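Uncharacterized protein VP1736 (Vibrio parahaemolyticus, PDB 3LXQ) is of unknown function but belongs to the sulfatase family, within the broader alkaline phosphatase clan. Local coordinates at residues Val140-Pro145 / Lys190-Gly195; Phe163-Leu168 / Thr349-Ile354. All coordinates share one frame; numbering follows the deposited sequence.

Contact 1 (Val140-Pro145 / Lys190-Gly195)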
loop_
_atom_site.group_PDB
_atom_site.type_symbol
_atom_site.label_atom_id
_atom_site.label_comp_id
_atom_site.label_asym_id
_atom_site.label_seq_id
_atom_site.Cartn_x
_atom_site.Cartn_y
_atom_site.Cartn_z
ATOM N N VAL A 140 2.654 -0.637 -2.663
ATOM C CA VAL A 140 2.234 -2.053 -2.637
ATOM C C VAL A 140 2.759 -2.857 -3.808
ATOM O O VAL A 140 2.714 -4.092 -3.784
ATOM C CB VAL A 140 0.691 -2.219 -2.516
ATOM C CG1 VAL A 140 0.193 -1.511 -1.262
ATOM C CG2 VAL A 140 -0.038 -1.694 -3.778
ATOM N N THR A 141 3.278 -2.195 -4.832
ATOM C CA THR A 141 3.831 -2.971 -5.957
ATOM C C THR A 141 5.353 -3.031 -5.937
ATOM O O THR A 141 5.947 -3.949 -6.512
ATOM C CB THR A 141 3.373 -2.452 -7.331
ATOM O OG1 THR A 141 3.831 -1.111 -7.516
ATOM C CG2 THR A 141 1.870 -2.508 -7.440
ATOM N N THR A 142 5.972 -2.043 -5.298
ATOM C CA THR A 142 7.439 -1.913 -5.273
ATOM C C THR A 142 8.042 -1.852 -3.862
ATOM O O THR A 142 9.207 -2.192 -3.680
ATOM C CB THR A 142 7.943 -0.650 -5.997
ATOM O OG1 THR A 142 7.790 0.490 -5.137
ATOM C CG2 THR A 142 7.217 -0.408 -7.290
ATOM N N GLY A 143 7.276 -1.367 -2.884
ATOM C CA GLY A 143 7.777 -1.287 -1.509
ATOM C C GLY A 143 8.725 -0.130 -1.314
ATOM O O GLY A 143 9.324 0.007 -0.246
ATOM N N PHE A 144 8.835 0.718 -2.343
ATOM C CA PHE A 144 9.787 1.815 -2.385
ATOM C C PHE A 144 9.269 2.903 -1.476
ATOM O O PHE A 144 8.086 3.237 -1.537
ATOM C CB PHE A 144 9.902 2.339 -3.823
ATOM C CG PHE A 144 11.101 3.240 -4.082
ATOM C CD1 PHE A 144 12.401 2.805 -3.835
ATOM C CD2 PHE A 144 10.918 4.499 -4.642
ATOM C CE1 PHE A 144 13.494 3.625 -4.091
ATOM C CE2 PHE A 144 12.007 5.328 -4.917
ATOM C CZ PHE A 144 13.298 4.894 -4.645
ATOM N N PRO A 145 10.141 3.445 -0.616
ATOM C CA PRO A 145 9.756 4.516 0.301
ATOM C C PRO A 145 9.549 5.825 -0.449
ATOM O O PRO A 145 9.800 5.890 -1.650
ATOM C CB PRO A 145 10.962 4.634 1.261
ATOM C CG PRO A 145 11.822 3.471 0.983
ATOM C CD PRO A 145 11.545 3.047 -0.415
ATOM N N LYS A 190 -0.734 2.402 -16.687
ATOM C CA LYS A 190 -0.564 1.375 -17.718
ATOM C C LYS A 190 0.879 1.270 -18.196
ATOM O O LYS A 190 1.402 0.176 -18.358
ATOM C CB LYS A 190 -1.477 1.637 -18.923
ATOM C CG LYS A 190 -1.622 0.429 -19.833
ATOM C CD LYS A 190 -1.713 0.809 -21.279
ATOM C CE LYS A 190 -3.010 0.309 -21.873
ATOM N NZ LYS A 190 -4.149 1.128 -21.354
ATOM N N THR A 191 1.499 2.421 -18.436
ATOM C CA THR A 191 2.874 2.491 -18.919
ATOM C C THR A 191 3.853 1.982 -17.867
ATOM O O THR A 191 4.734 1.182 -18.165
ATOM C CB THR A 191 3.235 3.931 -19.377
ATOM O OG1 THR A 191 2.372 4.306 -20.460
ATOM C CG2 THR A 191 4.686 4.028 -19.854
ATOM N N PHE A 192 3.689 2.431 -16.629
ATOM C CA PHE A 192 4.513 1.913 -15.545
ATOM C C PHE A 192 4.313 0.415 -15.322
ATOM O O PHE A 192 5.275 -0.293 -15.037
ATOM C CB PHE A 192 4.242 2.661 -14.248
ATOM C CG PHE A 192 5.065 2.175 -13.081
ATOM C CD1 PHE A 192 6.397 2.553 -12.944
ATOM C CD2 PHE A 192 4.500 1.356 -12.106
ATOM C CE1 PHE A 192 7.150 2.134 -11.850
ATOM C CE2 PHE A 192 5.254 0.941 -11.004
ATOM C CZ PHE A 192 6.583 1.324 -10.882
ATOM N N PHE A 193 3.073 -0.057 -15.418
ATOM C CA PHE A 193 2.794 -1.454 -15.107
ATOM C C PHE A 193 3.334 -2.349 -16.222
ATOM O O PHE A 193 4.006 -3.339 -15.942
ATOM C CB PHE A 193 1.296 -1.706 -14.868
ATOM C CG PHE A 193 0.752 -1.123 -13.574
ATOM C CD1 PHE A 193 1.562 -0.946 -12.452
ATOM C CD2 PHE A 193 -0.597 -0.808 -13.472
ATOM C CE1 PHE A 193 1.039 -0.429 -11.258
ATOM C CE2 PHE A 193 -1.122 -0.301 -12.296
ATOM C CZ PHE A 193 -0.297 -0.115 -11.180
ATOM N N PHE A 194 3.066 -1.972 -17.475
ATOM C CA PHE A 194 3.551 -2.697 -18.665
ATOM C C PHE A 194 5.070 -2.721 -18.784
ATOM O O PHE A 194 5.645 -3.723 -19.211
ATOM C CB PHE A 194 2.952 -2.109 -19.958
ATOM C CG PHE A 194 1.757 -2.858 -20.487
ATOM C CD1 PHE A 194 1.203 -3.925 -19.782
ATOM C CD2 PHE A 194 1.167 -2.468 -21.689
ATOM C CE1 PHE A 194 0.094 -4.613 -20.270
ATOM C CE2 PHE A 194 0.048 -3.146 -22.198
ATOM C CZ PHE A 194 -0.490 -4.225 -21.488
ATOM N N GLY A 195 5.710 -1.611 -18.430
ATOM C CA GLY A 195 7.167 -1.533 -18.424
ATOM C C GLY A 195 7.817 -2.304 -17.279
ATOM O O GLY A 195 9.029 -2.557 -17.306
#
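Thr142 meets Phe192 methyl to ring edge. Its CG2 lies 4.0 Å from Phe192 CZ, near the plane of the ring. Thr141 comes to the same ring through its hydroxyl, with OG1 4.3 Å from Phe192 CE2 and again at the edge. Phe192 gets there because its CG stands anti to the backbone N (chi1 -180°), which sends the ring out from helix 189-195 toward the end of helix 133-141. Next to it, Phe193 CE1 sits in the plane of the Phe192 ring, at its edge. Thr141 CG2 approaches that second ring obliquely, 4.4 Å from Phe193 CE1.

All four touching residues are buried, and Phe192 forms the closer part of the contact. Phe193 touches 140-145 more loosely and turns to other aromatics, edge-to-face with Phe178 and inclined against Phe198. In this sulfatase-type fold it also packs on Ile201 in strand 200-202 of the mixed sheet. The far side of helix 189-195 is different. Thr191 and Phe194 are exposed there, and Lys190 is partly so, with its NZ in a salt bridge to Glu203.

Neither threonine hydroxyl bonds across the contact. Thr141 OG1 pairs with Ile137 O, one turn back in its own helix. Thr142 OG1 pairs with Glu138 O and also accepts from Phe144 N at 3.0 Å, with an N-H...O angle of 154°. The latter bond makes an ST turn where the chain leaves the helix. The hydroxyls are thus satisfied locally. Two threonine side chains, the Thr141 oxygen included, meet two phenyl rings by van der Waals contact alone.

Contact 2 (Phe163-Leu168 / Thr349-Ile354)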
loop_
_atom_site.group_PDB
_atom_site.type_symbol
_atom_site.label_atom_id
_atom_site.label_comp_id
_atom_site.label_asym_id
_atom_site.label_seq_id
_atom_site.Cartn_x
_atom_site.Cartn_y
_atom_site.Cartn_z
ATOM N N PHE A 163 12.423 -2.226 -9.775
ATOM C CA PHE A 163 11.949 -3.358 -9.002
ATOM C C PHE A 163 10.454 -3.282 -8.684
ATOM O O PHE A 163 9.971 -2.276 -8.145
ATOM C CB PHE A 163 12.747 -3.601 -7.707
ATOM C CG PHE A 163 12.151 -4.699 -6.878
ATOM C CD1 PHE A 163 12.460 -6.029 -7.137
ATOM C CD2 PHE A 163 11.169 -4.415 -5.941
ATOM C CE1 PHE A 163 11.854 -7.050 -6.407
ATOM C CE2 PHE A 163 10.557 -5.436 -5.220
ATOM C CZ PHE A 163 10.902 -6.734 -5.435
ATOM N N THR A 164 9.734 -4.345 -9.045
ATOM C CA THR A 164 8.336 -4.551 -8.633
ATOM C C THR A 164 8.133 -6.032 -8.262
ATOM O O THR A 164 8.808 -6.905 -8.817
ATOM C CB THR A 164 7.299 -4.184 -9.749
ATOM O OG1 THR A 164 7.405 -5.115 -10.838
ATOM C CG2 THR A 164 7.496 -2.762 -10.267
ATOM N N ILE A 165 7.183 -6.313 -7.371
ATOM C CA ILE A 165 6.814 -7.705 -7.089
ATOM C C ILE A 165 6.099 -8.331 -8.285
ATOM O O ILE A 165 6.018 -9.551 -8.388
ATOM C CB ILE A 165 5.946 -7.877 -5.811
ATOM C CG1 ILE A 165 4.634 -7.092 -5.920
ATOM C CG2 ILE A 165 6.749 -7.491 -4.547
ATOM C CD1 ILE A 165 3.497 -7.648 -5.035
ATOM N N ALA A 166 5.581 -7.487 -9.180
ATOM C CA ALA A 166 4.982 -7.951 -10.427
ATOM C C ALA A 166 5.997 -8.711 -11.249
ATOM O O ALA A 166 5.741 -9.865 -11.627
ATOM C CB ALA A 166 4.416 -6.795 -11.237
ATOM N N ASP A 167 7.144 -8.083 -11.527
ATOM C CA ASP A 167 8.115 -8.769 -12.370
ATOM C C ASP A 167 8.862 -9.870 -11.618
ATOM O O ASP A 167 9.310 -10.845 -12.251
ATOM C CB ASP A 167 9.039 -7.808 -13.131
ATOM C CG ASP A 167 10.219 -7.364 -12.327
ATOM O OD1 ASP A 167 11.225 -8.107 -12.288
ATOM O OD2 ASP A 167 10.154 -6.254 -11.768
ATOM N N LEU A 168 8.946 -9.759 -10.295
ATOM C CA LEU A 168 9.531 -10.834 -9.482
ATOM C C LEU A 168 8.663 -12.077 -9.622
ATOM O O LEU A 168 9.163 -13.142 -9.974
ATOM C CB LEU A 168 9.687 -10.422 -8.003
ATOM C CG LEU A 168 10.239 -11.446 -6.982
ATOM C CD1 LEU A 168 11.627 -11.980 -7.366
ATOM C CD2 LEU A 168 10.272 -10.893 -5.570
ATOM N N THR A 349 5.716 -8.757 3.384
ATOM C CA THR A 349 4.796 -9.605 4.148
ATOM C C THR A 349 4.010 -10.583 3.260
ATOM O O THR A 349 3.911 -11.784 3.574
ATOM C CB THR A 349 3.826 -8.761 4.999
ATOM O OG1 THR A 349 4.574 -7.883 5.856
ATOM C CG2 THR A 349 2.903 -9.644 5.840
ATOM N N LEU A 350 3.476 -10.079 2.150
ATOM C CA LEU A 350 2.622 -10.881 1.272
ATOM C C LEU A 350 3.397 -11.979 0.546
ATOM O O LEU A 350 2.918 -13.123 0.460
ATOM C CB LEU A 350 1.868 -9.985 0.279
ATOM C CG LEU A 350 0.880 -8.977 0.897
ATOM C CD1 LEU A 350 0.606 -7.819 -0.055
ATOM C CD2 LEU A 350 -0.416 -9.644 1.345
ATOM N N LEU A 351 4.591 -11.648 0.046
ATOM C CA LEU A 351 5.468 -12.656 -0.574
ATOM C C LEU A 351 5.760 -13.808 0.383
ATOM O O LEU A 351 5.817 -14.982 -0.016
ATOM C CB LEU A 351 6.793 -12.041 -1.027
ATOM C CG LEU A 351 6.820 -11.116 -2.243
ATOM C CD1 LEU A 351 8.262 -10.766 -2.544
ATOM C CD2 LEU A 351 6.136 -11.730 -3.478
ATOM N N SER A 352 5.947 -13.454 1.647
ATOM C CA SER A 352 6.259 -14.419 2.679
ATOM C C SER A 352 5.055 -15.311 2.916
ATOM O O SER A 352 5.210 -16.523 3.109
ATOM C CB SER A 352 6.684 -13.697 3.962
ATOM O OG SER A 352 7.289 -14.581 4.897
ATOM N N LEU A 353 3.859 -14.720 2.886
ATOM C CA LEU A 353 2.611 -15.474 3.087
ATOM C C LEU A 353 2.262 -16.411 1.936
ATOM O O LEU A 353 1.631 -17.459 2.143
ATOM C CB LEU A 353 1.438 -14.529 3.352
ATOM C CG LEU A 353 1.343 -13.961 4.768
ATOM C CD1 LEU A 353 0.436 -12.735 4.816
ATOM C CD2 LEU A 353 0.868 -15.043 5.738
ATOM N N ILE A 354 2.658 -16.035 0.722
ATOM C CA ILE A 354 2.294 -16.827 -0.466
ATOM C C ILE A 354 3.329 -17.903 -0.818
ATOM O O ILE A 354 3.157 -18.646 -1.791
ATOM C CB ILE A 354 1.955 -15.944 -1.705
ATOM C CG1 ILE A 354 3.174 -15.153 -2.190
ATOM C CG2 ILE A 354 0.752 -15.039 -1.407
ATOM C CD1 ILE A 354 2.981 -14.484 -3.546
#
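No flat group carries the meeting of Leu351 with Ile165 and Leu168, which is wholly aliphatic. The nearest ring, that of Phe163, stays just beyond contact, its CZ 5.6 Å from Leu351 CD1, and packs instead on Thr360 and Met362. No part of segment 349-354 lies against its faces or edges.

The touching is done by one methyl. Leu351 CD1 comes within 3.6 Å of Leu168 CD2 and 4.1 Å of Ile165 CG2. These two methyls belong to residues three apart, about one helical turn, and Leu351 CD1 reaches both. Its chain is extended at the second torsion (chi2 -175°), which carries CD1 forward from helix 346-353. On the other side, Ile165 offers its short branch. CG2 is anti to the carbonyl carbon, while CG1 takes the position between N and C.

The first turn of helix 165-171 is capped. Thr164, at the N-cap, accepts from Asp167 N with OG1 at 3.1 Å and a nearly straight N-H...O angle of 165°; the same OG1 also pairs with Asn196 O. The return bond of the capping box, from Thr164 N to Asp167 OD2, is weak, and doubtful because Asp167 is modelled in two conformers.

Around this pair, strand 358-360 lies against both helices, with Thr360 at Leu168 and Ala358 at Leu351. Leu350 packs on Ile299, Ile301 and Ile327. Helix 346-353 thus meets helix 165-171 through Leu351 and, with a neighbouring part of its surface, strands 298-304 and 322-328 of the large mixed sheet.

The centres of contact 1 and contact 2 are about 12 Å apart, and the two contacts touch. Their segments alternate along the chain: 140-145, 163-168, 190-195, then 349-354. The join lies between the first segments of each. Helices 133-141 and 165-171 follow one another in sequence, and the end of the first meets the start of the second. Thr141 O is 2.8 Å from Ile165 N, a probable hydrogen bond, and Thr142 CG2 packs on Thr164 CG2 at 3.8 Å. All four segments belong to the sulfatase-like part of the chain. Through the two contacts helix 189-195 and the later helix 346-353 both pack near this junction, bringing together parts far apart in sequence.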